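Local atomic coordinates of glycoside hydrolase family 31 (Kribbella flavida DSM 17836, PDB entry 5X3I), a protein that hydrolyses the alpha-1,3-glucosidic linkages of the cyclic tetrasaccharide cyclobis-(1-6)-alpha-nigerosyl to give isomaltose, as part of intracellular breakdown of this starch-derived sugar. Residues Ala567-Tyr579 / Leu605-Asp619. The protein carries 1 engineered substitution. Numbering follows the deposited sequence.
With SO4 (sulfate ion), chain H; SO4 (sulfate ion), chain G.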
loop_
_atom_site.group_PDB
_atom_site.type_symbol
_atom_site.label_atom_id
_atom_site.label_comp_id
_atom_site.label_asym_id
_atom_site.label_seq_id
_atom_site.Cartn_x
_atom_site.Cartn_y
_atom_site.Cartn_z
ATOM N N ALA A 567 10.689 10.952 -7.549
ATOM C CA ALA A 567 10.855 12.276 -6.945
ATOM C C ALA A 567 9.571 12.874 -6.346
ATOM O O ALA A 567 9.506 14.072 -6.131
ATOM C CB ALA A 567 11.435 13.244 -7.980
ATOM N N GLY A 568 8.576 12.039 -6.053
ATOM C CA GLY A 568 7.405 12.405 -5.268
ATOM C C GLY A 568 6.285 13.068 -6.057
ATOM O O GLY A 568 6.566 13.837 -6.990
ATOM N N PHE A 569 5.024 12.842 -5.681
ATOM C CA PHE A 569 3.939 13.528 -6.381
ATOM C C PHE A 569 3.336 14.752 -5.679
ATOM O O PHE A 569 2.569 15.485 -6.288
ATOM C CB PHE A 569 2.832 12.500 -6.733
ATOM C CG PHE A 569 1.727 12.341 -5.695
ATOM C CD1 PHE A 569 0.425 12.096 -6.106
ATOM C CD2 PHE A 569 1.985 12.371 -4.331
ATOM C CE1 PHE A 569 -0.618 11.935 -5.187
ATOM C CE2 PHE A 569 0.955 12.215 -3.407
ATOM C CZ PHE A 569 -0.347 11.992 -3.831
ATOM N N SER A 570 3.730 15.010 -4.434
ATOM C CA SER A 570 2.976 15.948 -3.605
ATOM C C SER A 570 3.782 17.199 -3.312
ATOM O O SER A 570 4.979 17.128 -3.123
ATOM C CB SER A 570 2.540 15.296 -2.289
ATOM O OG SER A 570 1.701 16.166 -1.543
ATOM N N GLY A 571 3.104 18.337 -3.273
ATOM C CA GLY A 571 3.745 19.604 -2.980
ATOM C C GLY A 571 4.369 20.261 -4.197
ATOM O O GLY A 571 4.124 19.839 -5.322
ATOM N N PRO A 572 5.181 21.305 -3.976
ATOM C CA PRO A 572 5.845 22.004 -5.076
ATOM C C PRO A 572 6.666 21.054 -5.945
ATOM O O PRO A 572 7.141 20.034 -5.460
ATOM C CB PRO A 572 6.751 23.008 -4.361
ATOM C CG PRO A 572 6.086 23.242 -3.045
ATOM C CD PRO A 572 5.476 21.920 -2.669
ATOM N N VAL A 573 6.800 21.399 -7.219
ATOM C CA VAL A 573 7.591 20.632 -8.162
ATOM C C VAL A 573 9.008 20.422 -7.622
ATOM O O VAL A 573 9.609 21.354 -7.115
ATOM C CB VAL A 573 7.642 21.350 -9.527
ATOM C CG1 VAL A 573 8.603 20.661 -10.468
ATOM C CG2 VAL A 573 6.246 21.437 -10.136
ATOM N N PRO A 574 9.525 19.187 -7.697
ATOM C CA PRO A 574 10.886 18.907 -7.230
ATOM C C PRO A 574 11.944 19.737 -7.937
ATOM O O PRO A 574 11.778 20.068 -9.108
ATOM C CB PRO A 574 11.071 17.422 -7.564
ATOM C CG PRO A 574 10.060 17.139 -8.617
ATOM C CD PRO A 574 8.885 17.977 -8.230
ATOM N N ASP A 575 13.027 20.050 -7.238
ATOM C CA ASP A 575 14.166 20.700 -7.870
ATOM C C ASP A 575 14.841 19.741 -8.855
ATOM O O ASP A 575 14.619 18.531 -8.812
ATOM C CB ASP A 575 15.166 21.202 -6.820
ATOM C CG ASP A 575 15.676 20.099 -5.927
ATOM O OD1 ASP A 575 16.688 19.469 -6.277
ATOM O OD2 ASP A 575 15.057 19.858 -4.871
ATOM N N ALA A 576 15.630 20.296 -9.769
ATOM C CA ALA A 576 16.227 19.515 -10.852
ATOM C C ALA A 576 17.114 18.375 -10.357
ATOM O O ALA A 576 17.131 17.298 -10.947
ATOM C CB ALA A 576 17.021 20.428 -11.781
ATOM N N GLU A 577 17.848 18.607 -9.275
ATOM C CA GLU A 577 18.791 17.606 -8.797
ATOM C C GLU A 577 18.085 16.371 -8.237
ATOM O O GLU A 577 18.434 15.251 -8.585
ATOM C CB GLU A 577 19.729 18.199 -7.738
ATOM C CG GLU A 577 20.716 17.196 -7.166
ATOM C CD GLU A 577 21.639 17.808 -6.120
ATOM O OE1 GLU A 577 21.295 18.871 -5.576
ATOM O OE2 GLU A 577 22.700 17.220 -5.840
ATOM N N LEU A 578 17.104 16.575 -7.368
ATOM C CA LEU A 578 16.318 15.461 -6.841
ATOM C C LEU A 578 15.618 14.707 -7.972
ATOM O O LEU A 578 15.653 13.489 -8.022
ATOM C CB LEU A 578 15.286 15.955 -5.825
ATOM C CG LEU A 578 14.250 14.931 -5.358
ATOM C CD1 LEU A 578 14.920 13.738 -4.717
ATOM C CD2 LEU A 578 13.219 15.555 -4.415
ATOM N N TYR A 579 14.996 15.447 -8.881
ATOM C CA TYR A 579 14.254 14.838 -9.987
ATOM C C TYR A 579 15.154 13.912 -10.809
ATOM O O TYR A 579 14.811 12.762 -11.048
ATOM C CB TYR A 579 13.647 15.925 -10.870
ATOM C CG TYR A 579 12.713 15.439 -11.964
ATOM C CD1 TYR A 579 11.462 14.915 -11.661
ATOM C CD2 TYR A 579 13.072 15.541 -13.298
ATOM C CE1 TYR A 579 10.600 14.494 -12.665
ATOM C CE2 TYR A 579 12.220 15.129 -14.310
ATOM C CZ TYR A 579 10.985 14.603 -13.989
ATOM O OH TYR A 579 10.137 14.195 -14.997
ATOM N N LEU A 605 1.277 24.892 -12.919
ATOM C CA LEU A 605 1.059 23.459 -12.798
ATOM C C LEU A 605 2.029 22.820 -11.812
ATOM O O LEU A 605 3.124 23.309 -11.598
ATOM C CB LEU A 605 1.189 22.791 -14.167
ATOM C CG LEU A 605 0.252 23.334 -15.250
ATOM C CD1 LEU A 605 0.543 22.685 -16.585
ATOM C CD2 LEU A 605 -1.196 23.117 -14.855
ATOM N N ARG A 606 1.568 21.764 -11.160
ATOM C CA ARG A 606 2.403 20.867 -10.364
ATOM C C ARG A 606 2.837 19.563 -11.075
ATOM O O ARG A 606 3.272 18.613 -10.420
ATOM C CB ARG A 606 1.743 20.605 -9.022
ATOM C CG ARG A 606 1.946 21.829 -8.125
ATOM C CD ARG A 606 1.625 21.600 -6.664
ATOM N NE ARG A 606 1.941 22.787 -5.876
ATOM C CZ ARG A 606 1.842 22.858 -4.550
ATOM N NH1 ARG A 606 1.432 21.811 -3.849
ATOM N NH2 ARG A 606 2.152 23.979 -3.926
ATOM N N ASP A 607 2.623 19.482 -12.388
ATOM C CA ASP A 607 3.050 18.312 -13.166
ATOM C C ASP A 607 4.501 17.909 -12.876
ATOM O O ASP A 607 5.370 18.744 -12.636
ATOM C CB ASP A 607 2.933 18.570 -14.681
ATOM C CG ASP A 607 1.500 18.532 -15.193
ATOM O OD1 ASP A 607 0.561 18.779 -14.417
ATOM O OD2 ASP A 607 1.319 18.263 -16.400
ATOM N N ARG A 608 4.719 16.606 -12.826
ATOM C CA ARG A 608 6.041 16.007 -12.707
ATOM C C ARG A 608 6.659 15.627 -14.066
ATOM O O ARG A 608 7.579 14.813 -14.114
ATOM C CB ARG A 608 6.008 14.804 -11.773
ATOM C CG ARG A 608 6.409 15.148 -10.324
ATOM C CD ARG A 608 5.511 16.220 -9.687
ATOM N NE ARG A 608 5.781 16.350 -8.254
ATOM C CZ ARG A 608 5.332 17.329 -7.473
ATOM N NH1 ARG A 608 4.577 18.298 -7.967
ATOM N NH2 ARG A 608 5.650 17.344 -6.183
ATOM N N THR A 609 6.050 16.065 -15.166
ATOM C CA THR A 609 6.662 15.849 -16.483
ATOM C C THR A 609 8.082 16.435 -16.555
ATOM O O THR A 609 8.382 17.429 -15.914
ATOM C CB THR A 609 5.811 16.458 -17.619
ATOM O OG1 THR A 609 5.759 17.884 -17.484
ATOM C CG2 THR A 609 4.407 15.872 -17.609
ATOM N N PRO A 610 8.967 15.802 -17.323
ATOM C CA PRO A 610 10.344 16.303 -17.427
ATOM C C PRO A 610 10.399 17.758 -17.891
ATOM O O PRO A 610 11.208 18.529 -17.384
ATOM C CB PRO A 610 10.981 15.380 -18.469
ATOM C CG PRO A 610 10.159 14.161 -18.461
ATOM C CD PRO A 610 8.763 14.574 -18.104
ATOM N N TRP A 611 9.535 18.135 -18.826
ATOM C CA TRP A 611 9.580 19.482 -19.363
ATOM C C TRP A 611 9.008 20.506 -18.400
ATOM O O TRP A 611 9.479 21.637 -18.362
ATOM C CB TRP A 611 8.851 19.567 -20.707
ATOM C CG TRP A 611 7.423 19.123 -20.694
ATOM C CD1 TRP A 611 6.328 19.901 -20.497
ATOM C CD2 TRP A 611 6.936 17.796 -20.922
ATOM N NE1 TRP A 611 5.187 19.144 -20.579
ATOM C CE2 TRP A 611 5.537 17.846 -20.835
ATOM C CE3 TRP A 611 7.551 16.572 -21.186
ATOM C CZ2 TRP A 611 4.742 16.720 -20.999
ATOM C CZ3 TRP A 611 6.763 15.454 -21.342
ATOM C CH2 TRP A 611 5.372 15.536 -21.254
ATOM N N HIS A 612 7.991 20.135 -17.629
ATOM C CA HIS A 612 7.477 21.089 -16.655
ATOM C C HIS A 612 8.478 21.307 -15.531
ATOM O O HIS A 612 8.591 22.406 -14.997
ATOM C CB HIS A 612 6.146 20.658 -16.065
ATOM C CG HIS A 612 5.551 21.688 -15.163
ATOM N ND1 HIS A 612 5.165 22.930 -15.615
ATOM C CD2 HIS A 612 5.316 21.683 -13.831
ATOM C CE1 HIS A 612 4.700 23.639 -14.604
ATOM N NE2 HIS A 612 4.776 22.904 -13.511
ATOM N N VAL A 613 9.197 20.251 -15.171
ATOM C CA VAL A 613 10.225 20.369 -14.153
ATOM C C VAL A 613 11.331 21.290 -14.676
ATOM O O VAL A 613 11.806 22.168 -13.958
ATOM C CB VAL A 613 10.797 18.996 -13.754
ATOM C CG1 VAL A 613 12.032 19.159 -12.888
ATOM C CG2 VAL A 613 9.739 18.176 -13.012
ATOM N N ALA A 614 11.711 21.095 -15.937
ATOM C CA ALA A 614 12.689 21.959 -16.587
ATOM C C ALA A 614 12.225 23.401 -16.548
ATOM O O ALA A 614 12.987 24.289 -16.192
ATOM C CB ALA A 614 12.931 21.519 -18.027
ATOM N N GLU A 615 10.964 23.625 -16.892
ATOM C CA GLU A 615 10.411 24.967 -16.911
ATOM C C GLU A 615 10.387 25.594 -15.526
ATOM O O GLU A 615 10.696 26.769 -15.371
ATOM C CB GLU A 615 8.999 24.965 -17.492
ATOM C CG GLU A 615 8.363 26.343 -17.510
ATOM C CD GLU A 615 7.035 26.381 -18.244
ATOM O OE1 GLU A 615 6.687 25.384 -18.913
ATOM O OE2 GLU A 615 6.337 27.413 -18.151
ATOM N N THR A 616 10.012 24.809 -14.522
ATOM C CA THR A 616 9.874 25.333 -13.175
ATOM C C THR A 616 11.239 25.696 -12.624
ATOM O O THR A 616 11.418 26.761 -12.047
ATOM C CB THR A 616 9.186 24.330 -12.227
ATOM O OG1 THR A 616 7.902 23.986 -12.752
ATOM C CG2 THR A 616 8.979 24.956 -10.868
ATOM N N THR A 617 12.196 24.798 -12.816
ATOM C CA THR A 617 13.540 24.972 -12.290
ATOM C C THR A 617 14.408 25.901 -13.130
ATOM O O THR A 617 15.379 26.465 -12.633
ATOM C CB THR A 617 14.258 23.630 -12.170
ATOM O OG1 THR A 617 14.408 23.052 -13.473
ATOM C CG2 THR A 617 13.471 22.686 -11.271
ATOM N N GLY A 618 14.059 26.057 -14.402
ATOM C CA GLY A 618 14.909 26.767 -15.337
ATOM C C GLY A 618 16.182 26.005 -15.658
ATOM O O GLY A 618 17.153 26.593 -16.114
ATOM N N ASP A 619 16.180 24.694 -15.428
ATOM C CA ASP A 619 17.369 23.869 -15.643
ATOM C C ASP A 619 17.309 23.163 -16.990
ATOM O O ASP A 619 16.440 22.325 -17.223
ATOM C CB ASP A 619 17.515 22.844 -14.515
ATOM C CG ASP A 619 18.918 22.271 -14.413
ATOM O OD1 ASP A 619 19.497 21.880 -15.447
ATOM O OD2 ASP A 619 19.448 22.205 -13.287
HETATM S S SO4 H . 3.848 26.072 -6.144
HETATM O O1 SO4 H . 5.249 25.866 -6.491
HETATM O O2 SO4 H . 2.977 25.473 -7.156
HETATM O O3 SO4 H . 3.611 25.446 -4.851
HETATM O O4 SO4 H . 3.566 27.501 -6.052
HETATM S S SO4 G . 1.853 23.272 -0.362
HETATM O O1 SO4 G . 2.639 24.301 -1.029
HETATM O O2 SO4 G . 1.132 22.464 -1.335
HETATM O O3 SO4 G . 2.748 22.415 0.409
HETATM O O4 SO4 G . 0.882 23.904 0.523
HETATM O O HOH W 1 0.483 18.998 -4.221
#
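R608 meets G571 end-on: NH1 (3.1 Å) and NH2 (3.0 Å) both donate to G571 O, which lies in the guanidinium plane. The chain bends at chi2 (59°), bringing NE to G568 O at 2.9 Å. NH1 also donates to R606 O, and NH2 bonds S539 OG. P574 CD and V573 CA lie over one face of the guanidinium and F569 O over the other. With an alanine here, G571 O would probably lose both of these donors and G568 O its bond from NE, leaving the loop 568-571 less firmly held. Each segment runs from a loop into a helix, following strands 562-565 and 591-593 of the TIM barrel on their C-terminal side, and the first carries F569, whose side chain comes to about 3 Å from that of D536, the probable proton donor. R606, extended, lays its guanidinium against G571 C and P572 N; NE and NH1 hydrogen-bond to two sulfates, probably from the crystallisation liquor. Y579, its CG anti to the backbone N (chi1 -173°), lays its ring against V613 of helix 610-617. CB, CG and CD2 meet V613 CG1; CD1 meets V613 CG2, which sits 3.8 Å from the ring centroid, 10° off the normal, a CH-pi contact. CE1 touches that methyl and R608 O, CE2 reaches P610 CA, CZ approaches R608 O, and OH donates to R608 O at 2.8 Å. V573 CG1 packs on V613 CG2 at 3.7 Å, while its CG2 meets H612 CD2.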